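PDB 3QBR: SJCHGC06286 protein from Schistosoma japonicum, which probably binds BH domains of other Bcl-2 family proteins, as a membrane-linked member of that family of apoptosis regulators. Local coordinates for residues 104-107 against 108-112; 120-123 against 124-128; 154-157 against 158-162. One frame throughout, in Å; residues are numbered along the deposited sequence.

In the fold
This chain is the Bcl-2 helical domain of a longer protein, truncated at its C terminus. From the N terminus, helix 17-31 comes first and later meets contact 3. Contact 1 lies on helix 99-113, contact 2 on helix 119-137, and contact 3 on helix 142-159 where it turns into helix 161-165. Each contact is local, so none closes a long loop. They come in series and neither nest nor cross. Side-chain packing ties their helices together. Met-125 of contact 2 meets Leu-110 of contact 1 and both Ser-156 and Leu-160 of contact 3. Tyr-155 of contact 3 meets Leu-107 of contact 1, and Tyr-155 OH hydrogen-bonds Asn-111 OD1.

Contact 1: residues 104-107 against 108-112; sequences IFYL and EILNG
One face of helix 99-113, in the Bcl-2 helical bundle, carries the pair Tyr-106 and Leu-110, one turn apart. The tyrosine CG stands anti to the backbone N (chi1 -167°), which brings the ring alongside the next turn. Leu-110 lies over one face of that ring, with CG 4.2 Å from the centroid of the Tyr-106 ring in a CH-pi contact. The CG is displaced toward the rim. Both Leu-110 methyls lie at the CE2-CZ side of the ring: Leu-110 CD1 is 3.6 Å from Tyr-106 CE2, and Leu-110 CD2 is 4.0 Å from Tyr-106 CZ. The same Leu-110 CD1 is 4.3 Å from Leu-107 CD2, a looser contact with a residue three places earlier. On a more open side, Glu-108, extended beyond CG, runs back toward Ile-104, and Glu-108 OE2 comes 3.8 Å from Ile-104 CG2. Four backbone bonds join the turns, from Glu-108 N to Ile-104 O through Asn-111 N to Leu-107 O. The polar end of Tyr-106 is held elsewhere, since OH bonds Thr-152 OG1. Glu-108 OE1 bonds a polar side chain of the chain of another protein. Apolar side chains of that same chain pack on Phe-105, Glu-108 and Ile-109. Tyr-106 and Leu-110 thus lie between helix 119-137, through Leu-129 and Met-125, and helix 142-159, through Leu-148 and Tyr-155.

Contact 2: residues 120-123 against 124-128; sequences GRIV and AMFAF
Ile-122 lies side by side with both Met-125 and Phe-126 on helix 119-137, all pointing the same way. The isoleucine CG2 makes both contacts. It sits anti to the backbone N, while CG1 takes the place beside that N (chi1 -76°). CG2 meets the Phe-126 ring at its edge and in its plane, with Ile-122 CG2 3.8 Å from Phe-126 CE2. Neither ring face is used in this pair. Met-125 reaches the same CG2 with its terminal methyl. Its chain is straight through CG and SD and then bends at the last torsion (chi3 51°). That bend turns the methyl back toward the preceding turn, where Met-125 CE is 4.1 Å from Ile-122 CG2. The backbone between them is hydrogen-bonded in the helical manner. Phe-126 N bonds Ile-122 O at 3.2 Å, and Ala-127 N bonds Val-123 O at 2.9 Å. Met-125 N bonds Arg-121 O and also makes a weak bond to Ile-122 O. Small Ala-124 and Ala-127 pack on Phe-72 of helix 58-79. The chemistry is divided. The buried side chains of this cluster meet through carbon alone. The Arg-121 guanidinium is engaged outside it: NH2 joins a salt bridge to an acidic side chain of the chain of another protein, and NH1 bonds Leu-113 O weakly.

Contact 3: residues 154-157 against 158-162; sequences QYSD and EKLKN
Lys-159 lies across one face of the Tyr-155 ring, one turn further on in helix 142-159. Lys-159 CB lies over the near rim, 4.1 Å from Tyr-155 CE1. CG comes next, over the middle of the ring, 4.3 Å from the centroid of the Tyr-155 ring and only 12° off the normal, a CH-pi contact. CD has passed the rim beside CE2 and CZ, with Lys-159 CD 3.6 Å from each of these Tyr-155 atoms. CE and NZ continue outward, and NZ approaches Asn-111 of helix 99-113. The chain is extended beyond CG, and this lets it span the ring. CG anti to the backbone N (chi1 -175°) carries the Tyr-155 ring toward Lys-159, and chi2 near -90° turns its face to the lysine chain. Tyr-155 OH hydrogen-bonds Asn-111 OD1, and the ring edge meets Leu-160 CD1. Leu-160 CD1 is also 3.4 Å from Ser-156 OG, which makes a weak hydrogen bond to Thr-152 O. Leu-160 occupies the N-cap position of helix 161-165. Its backbone N bonds Ser-156 O at 3.1 Å from above the carbonyl plane. Here the chain passes from one helix to the next. Asp-157 and Lys-161 lie side by side on another face, in a weak salt bridge with Lys-161 NZ 3.4 Å from Asp-157 OD1. Asp-157 OD2 pairs with Arg-18 of helix 17-31. It is chiefly this arginine that would probably keep the carboxylate charged, while the lysine over Tyr-155 touches the ring mainly through its methylenes.

Contact 1: residues 104-107 against 108-112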
loop_
_atom_site.group_PDB
_atom_site.type_symbol
_atom_site.label_atom_id
_atom_site.label_comp_id
_atom_site.label_asym_id
_atom_site.label_seq_id
_atom_site.Cartn_x
_atom_site.Cartn_y
_atom_site.Cartn_z
ATOM N N ILE A 104 8.984 -8.995 -8.407
ATOM C CA ILE A 104 8.186 -9.797 -9.332
ATOM C C ILE A 104 6.780 -10.145 -8.820
ATOM O O ILE A 104 5.765 -9.836 -9.462
ATOM C CB ILE A 104 8.893 -11.127 -9.663
ATOM C CG1 ILE A 104 10.276 -10.880 -10.282
ATOM C CG2 ILE A 104 8.008 -11.979 -10.556
ATOM C CD1 ILE A 104 10.424 -9.527 -10.900
ATOM N N PHE A 105 6.713 -10.814 -7.680
ATOM C CA PHE A 105 5.416 -11.205 -7.175
ATOM C C PHE A 105 4.589 -10.000 -6.835
ATOM O O PHE A 105 3.403 -9.955 -7.168
ATOM C CB PHE A 105 5.545 -12.103 -5.968
ATOM C CG PHE A 105 6.330 -13.331 -6.241
ATOM C CD1 PHE A 105 6.354 -13.864 -7.520
ATOM C CD2 PHE A 105 7.038 -13.964 -5.231
ATOM C CE1 PHE A 105 7.080 -15.004 -7.799
ATOM C CE2 PHE A 105 7.761 -15.108 -5.498
ATOM C CZ PHE A 105 7.785 -15.630 -6.786
ATOM N N TYR A 106 5.213 -9.026 -6.172
ATOM C CA TYR A 106 4.535 -7.769 -5.856
ATOM C C TYR A 106 3.957 -7.186 -7.129
ATOM O O TYR A 106 2.778 -6.829 -7.183
ATOM C CB TYR A 106 5.473 -6.732 -5.192
ATOM C CG TYR A 106 4.701 -5.582 -4.588
ATOM C CD1 TYR A 106 3.720 -5.823 -3.639
ATOM C CD2 TYR A 106 4.921 -4.276 -4.982
ATOM C CE1 TYR A 106 2.982 -4.806 -3.090
ATOM C CE2 TYR A 106 4.191 -3.225 -4.418
ATOM C CZ TYR A 106 3.220 -3.509 -3.478
ATOM O OH TYR A 106 2.460 -2.520 -2.905
ATOM N N LEU A 107 4.798 -7.089 -8.153
ATOM C CA LEU A 107 4.365 -6.535 -9.424
ATOM C C LEU A 107 3.192 -7.313 -10.044
ATOM O O LEU A 107 2.259 -6.711 -10.592
ATOM C CB LEU A 107 5.547 -6.399 -10.379
ATOM C CG LEU A 107 6.352 -5.148 -10.031
ATOM C CD1 LEU A 107 7.415 -4.852 -11.065
ATOM C CD2 LEU A 107 5.407 -3.945 -9.878
ATOM N N GLU A 108 3.232 -8.640 -9.931
ATOM C CA GLU A 108 2.155 -9.471 -10.434
ATOM C C GLU A 108 0.868 -9.247 -9.631
ATOM O O GLU A 108 -0.236 -9.286 -10.181
ATOM C CB GLU A 108 2.546 -10.953 -10.377
ATOM C CG GLU A 108 3.562 -11.401 -11.435
ATOM C CD GLU A 108 3.911 -12.897 -11.338
ATOM O OE1 GLU A 108 3.268 -13.638 -10.556
ATOM O OE2 GLU A 108 4.840 -13.330 -12.051
ATOM N N ILE A 109 1.008 -9.041 -8.326
ATOM C CA ILE A 109 -0.155 -8.799 -7.479
ATOM C C ILE A 109 -0.816 -7.449 -7.781
ATOM O O ILE A 109 -2.042 -7.329 -7.769
ATOM C CB ILE A 109 0.215 -8.823 -6.000
ATOM C CG1 ILE A 109 0.831 -10.169 -5.631
ATOM C CG2 ILE A 109 -1.011 -8.518 -5.144
ATOM C CD1 ILE A 109 0.876 -10.416 -4.155
ATOM N N LEU A 110 -0.015 -6.440 -8.060
ATOM C CA LEU A 110 -0.517 -5.135 -8.410
ATOM C C LEU A 110 -1.198 -5.193 -9.740
ATOM O O LEU A 110 -2.303 -4.752 -9.891
ATOM C CB LEU A 110 0.627 -4.150 -8.487
ATOM C CG LEU A 110 1.278 -3.764 -7.179
ATOM C CD1 LEU A 110 2.187 -2.626 -7.371
ATOM C CD2 LEU A 110 0.252 -3.406 -6.192
ATOM N N ASN A 111 -0.518 -5.744 -10.723
ATOM C CA ASN A 111 -1.132 -5.990 -12.023
ATOM C C ASN A 111 -2.475 -6.731 -11.921
ATOM O O ASN A 111 -3.448 -6.393 -12.600
ATOM C CB ASN A 111 -0.151 -6.751 -12.888
ATOM C CG ASN A 111 0.921 -5.852 -13.431
ATOM O OD1 ASN A 111 0.681 -4.660 -13.635
ATOM N ND2 ASN A 111 2.109 -6.401 -13.669
ATOM N N GLY A 112 -2.528 -7.735 -11.059
ATOM C CA GLY A 112 -3.788 -8.380 -10.760
ATOM C C GLY A 112 -4.790 -7.466 -10.084
ATOM O O GLY A 112 -5.962 -7.453 -10.448
#

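Contact 2: residues 120-123 against 124-128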
loop_
_atom_site.group_PDB
_atom_site.type_symbol
_atom_site.label_atom_id
_atom_site.label_comp_id
_atom_site.label_asym_id
_atom_site.label_seq_id
_atom_site.Cartn_x
_atom_site.Cartn_y
_atom_site.Cartn_z
ATOM N N GLY A 120 -11.321 2.466 -4.525
ATOM C CA GLY A 120 -11.325 1.307 -3.650
ATOM C C GLY A 120 -10.145 0.361 -3.856
ATOM O O GLY A 120 -9.618 -0.216 -2.907
ATOM N N ARG A 121 -9.739 0.190 -5.105
ATOM C CA ARG A 121 -8.626 -0.680 -5.434
ATOM C C ARG A 121 -7.293 -0.038 -5.049
ATOM O O ARG A 121 -6.314 -0.743 -4.748
ATOM C CB ARG A 121 -8.628 -1.006 -6.937
ATOM C CG ARG A 121 -9.595 -2.109 -7.333
ATOM C CD ARG A 121 -9.920 -2.096 -8.848
ATOM N NE ARG A 121 -11.011 -3.022 -9.123
ATOM C CZ ARG A 121 -10.880 -4.183 -9.754
ATOM N NH1 ARG A 121 -9.704 -4.563 -10.242
ATOM N NH2 ARG A 121 -11.945 -4.961 -9.901
ATOM N N ILE A 122 -7.248 1.294 -5.081
ATOM C CA ILE A 122 -6.035 1.998 -4.690
ATOM C C ILE A 122 -5.826 1.840 -3.170
ATOM O O ILE A 122 -4.758 1.409 -2.714
ATOM C CB ILE A 122 -6.054 3.467 -5.196
ATOM C CG1 ILE A 122 -5.762 3.487 -6.699
ATOM C CG2 ILE A 122 -5.045 4.320 -4.464
ATOM C CD1 ILE A 122 -6.202 4.769 -7.412
ATOM N N VAL A 123 -6.872 2.142 -2.410
ATOM C CA VAL A 123 -6.935 1.834 -0.986
ATOM C C VAL A 123 -6.392 0.454 -0.668
ATOM O O VAL A 123 -5.566 0.271 0.235
ATOM C CB VAL A 123 -8.380 1.877 -0.479
ATOM C CG1 VAL A 123 -8.473 1.146 0.826
ATOM C CG2 VAL A 123 -8.857 3.311 -0.336
ATOM N N ALA A 124 -6.867 -0.529 -1.416
ATOM C CA ALA A 124 -6.419 -1.894 -1.212
ATOM C C ALA A 124 -4.903 -2.022 -1.385
ATOM O O ALA A 124 -4.280 -2.847 -0.744
ATOM C CB ALA A 124 -7.166 -2.835 -2.156
ATOM N N MET A 125 -4.307 -1.216 -2.252
ATOM C CA MET A 125 -2.846 -1.230 -2.427
ATOM C C MET A 125 -2.099 -0.707 -1.177
ATOM O O MET A 125 -1.081 -1.269 -0.774
ATOM C CB MET A 125 -2.456 -0.409 -3.660
ATOM C CG MET A 125 -0.966 -0.241 -3.871
ATOM S SD MET A 125 -0.521 0.895 -5.207
ATOM C CE MET A 125 -1.494 2.327 -4.791
ATOM N N PHE A 126 -2.608 0.360 -0.563
ATOM C CA PHE A 126 -2.024 0.833 0.684
ATOM C C PHE A 126 -2.238 -0.137 1.840
ATOM O O PHE A 126 -1.340 -0.318 2.667
ATOM C CB PHE A 126 -2.561 2.211 1.084
ATOM C CG PHE A 126 -2.092 3.336 0.188
ATOM C CD1 PHE A 126 -0.938 4.058 0.497
ATOM C CD2 PHE A 126 -2.803 3.679 -0.962
ATOM C CE1 PHE A 126 -0.489 5.117 -0.329
ATOM C CE2 PHE A 126 -2.367 4.727 -1.793
ATOM C CZ PHE A 126 -1.203 5.455 -1.473
ATOM N N ALA A 127 -3.421 -0.743 1.926
ATOM C CA ALA A 127 -3.702 -1.595 3.079
ATOM C C ALA A 127 -2.821 -2.842 3.021
ATOM O O ALA A 127 -2.299 -3.320 4.053
ATOM C CB ALA A 127 -5.164 -1.953 3.156
ATOM N N PHE A 128 -2.620 -3.328 1.798
ATOM C CA PHE A 128 -1.794 -4.498 1.572
ATOM C C PHE A 128 -0.316 -4.226 1.761
ATOM O O PHE A 128 0.391 -5.023 2.380
ATOM C CB PHE A 128 -2.000 -5.023 0.161
ATOM C CG PHE A 128 -1.339 -6.350 -0.105
ATOM C CD1 PHE A 128 -1.673 -7.469 0.635
ATOM C CD2 PHE A 128 -0.435 -6.487 -1.137
ATOM C CE1 PHE A 128 -1.079 -8.705 0.362
ATOM C CE2 PHE A 128 0.149 -7.722 -1.426
ATOM C CZ PHE A 128 -0.169 -8.822 -0.670
#

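Contact 3: residues 154-157 against 158-162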
loop_
_atom_site.group_PDB
_atom_site.type_symbol
_atom_site.label_atom_id
_atom_site.label_comp_id
_atom_site.label_asym_id
_atom_site.label_seq_id
_atom_site.Cartn_x
_atom_site.Cartn_y
_atom_site.Cartn_z
ATOM N N GLN A 154 6.987 3.759 -8.231
ATOM C CA GLN A 154 7.148 3.672 -9.690
ATOM C C GLN A 154 5.857 3.218 -10.373
ATOM O O GLN A 154 5.409 3.831 -11.330
ATOM C CB GLN A 154 8.268 2.709 -10.084
ATOM C CG GLN A 154 9.657 3.173 -9.760
ATOM C CD GLN A 154 10.590 2.002 -9.498
ATOM O OE1 GLN A 154 10.252 0.847 -9.776
ATOM N NE2 GLN A 154 11.766 2.293 -8.953
ATOM N N TYR A 155 5.271 2.139 -9.863
ATOM C CA TYR A 155 4.097 1.524 -10.463
ATOM C C TYR A 155 2.988 2.536 -10.515
ATOM O O TYR A 155 2.283 2.649 -11.526
ATOM C CB TYR A 155 3.641 0.289 -9.672
ATOM C CG TYR A 155 2.499 -0.451 -10.334
ATOM C CD1 TYR A 155 1.174 -0.128 -10.057
ATOM C CD2 TYR A 155 2.751 -1.460 -11.267
ATOM C CE1 TYR A 155 0.120 -0.798 -10.684
ATOM C CE2 TYR A 155 1.719 -2.147 -11.887
ATOM C CZ TYR A 155 0.399 -1.814 -11.599
ATOM O OH TYR A 155 -0.627 -2.508 -12.225
ATOM N N SER A 156 2.838 3.274 -9.424
ATOM C CA SER A 156 1.858 4.358 -9.372
ATOM C C SER A 156 2.048 5.395 -10.476
ATOM O O SER A 156 1.080 5.926 -11.024
ATOM C CB SER A 156 1.922 5.070 -8.020
ATOM O OG SER A 156 1.008 4.490 -7.107
ATOM N N ASP A 157 3.307 5.685 -10.779
ATOM C CA ASP A 157 3.645 6.771 -11.685
ATOM C C ASP A 157 3.471 6.272 -13.111
ATOM O O ASP A 157 3.256 7.038 -14.044
ATOM C CB ASP A 157 5.090 7.209 -11.432
ATOM C CG ASP A 157 5.445 8.526 -12.111
ATOM O OD1 ASP A 157 4.652 9.494 -12.014
ATOM O OD2 ASP A 157 6.534 8.595 -12.726
ATOM N N GLU A 158 3.539 4.960 -13.259
ATOM C CA GLU A 158 3.441 4.324 -14.556
ATOM C C GLU A 158 2.012 3.981 -14.975
ATOM O O GLU A 158 1.731 3.872 -16.165
ATOM C CB GLU A 158 4.258 3.041 -14.539
ATOM C CG GLU A 158 5.746 3.259 -14.474
ATOM C CD GLU A 158 6.506 1.985 -14.783
ATOM O OE1 GLU A 158 5.893 1.066 -15.373
ATOM O OE2 GLU A 158 7.704 1.898 -14.436
ATOM N N LYS A 159 1.115 3.813 -14.005
ATOM C CA LYS A 159 -0.153 3.182 -14.294
ATOM C C LYS A 159 -1.379 3.796 -13.641
ATOM O O LYS A 159 -2.501 3.439 -13.987
ATOM C CB LYS A 159 -0.059 1.706 -13.947
ATOM C CG LYS A 159 1.131 1.075 -14.617
ATOM C CD LYS A 159 0.916 -0.389 -14.893
ATOM C CE LYS A 159 2.003 -0.902 -15.825
ATOM N NZ LYS A 159 1.899 -2.372 -16.065
ATOM N N LEU A 160 -1.186 4.732 -12.721
ATOM C CA LEU A 160 -2.308 5.232 -11.944
ATOM C C LEU A 160 -2.453 6.718 -12.111
ATOM O O LEU A 160 -3.532 7.281 -11.909
ATOM C CB LEU A 160 -2.080 4.907 -10.473
ATOM C CG LEU A 160 -2.088 3.394 -10.240
ATOM C CD1 LEU A 160 -1.594 3.050 -8.846
ATOM C CD2 LEU A 160 -3.506 2.816 -10.518
ATOM N N LYS A 161 -1.352 7.357 -12.482
ATOM C CA LYS A 161 -1.254 8.793 -12.318
ATOM C C LYS A 161 -2.256 9.516 -13.171
ATOM O O LYS A 161 -2.833 10.520 -12.739
ATOM C CB LYS A 161 0.159 9.295 -12.606
ATOM C CG LYS A 161 0.732 8.802 -13.887
ATOM C CD LYS A 161 2.006 9.551 -14.166
ATOM C CE LYS A 161 1.895 10.960 -13.635
ATOM N NZ LYS A 161 3.083 11.717 -14.098
ATOM N N ASN A 162 -2.444 9.015 -14.388
ATOM C CA ASN A 162 -3.419 9.588 -15.305
ATOM C C ASN A 162 -4.827 9.414 -14.777
ATOM O O ASN A 162 -5.607 10.369 -14.739
ATOM C CB ASN A 162 -3.275 8.953 -16.677
ATOM C CG ASN A 162 -1.940 9.271 -17.314
ATOM O OD1 ASN A 162 -1.521 10.427 -17.347
ATOM N ND2 ASN A 162 -1.256 8.246 -17.812
#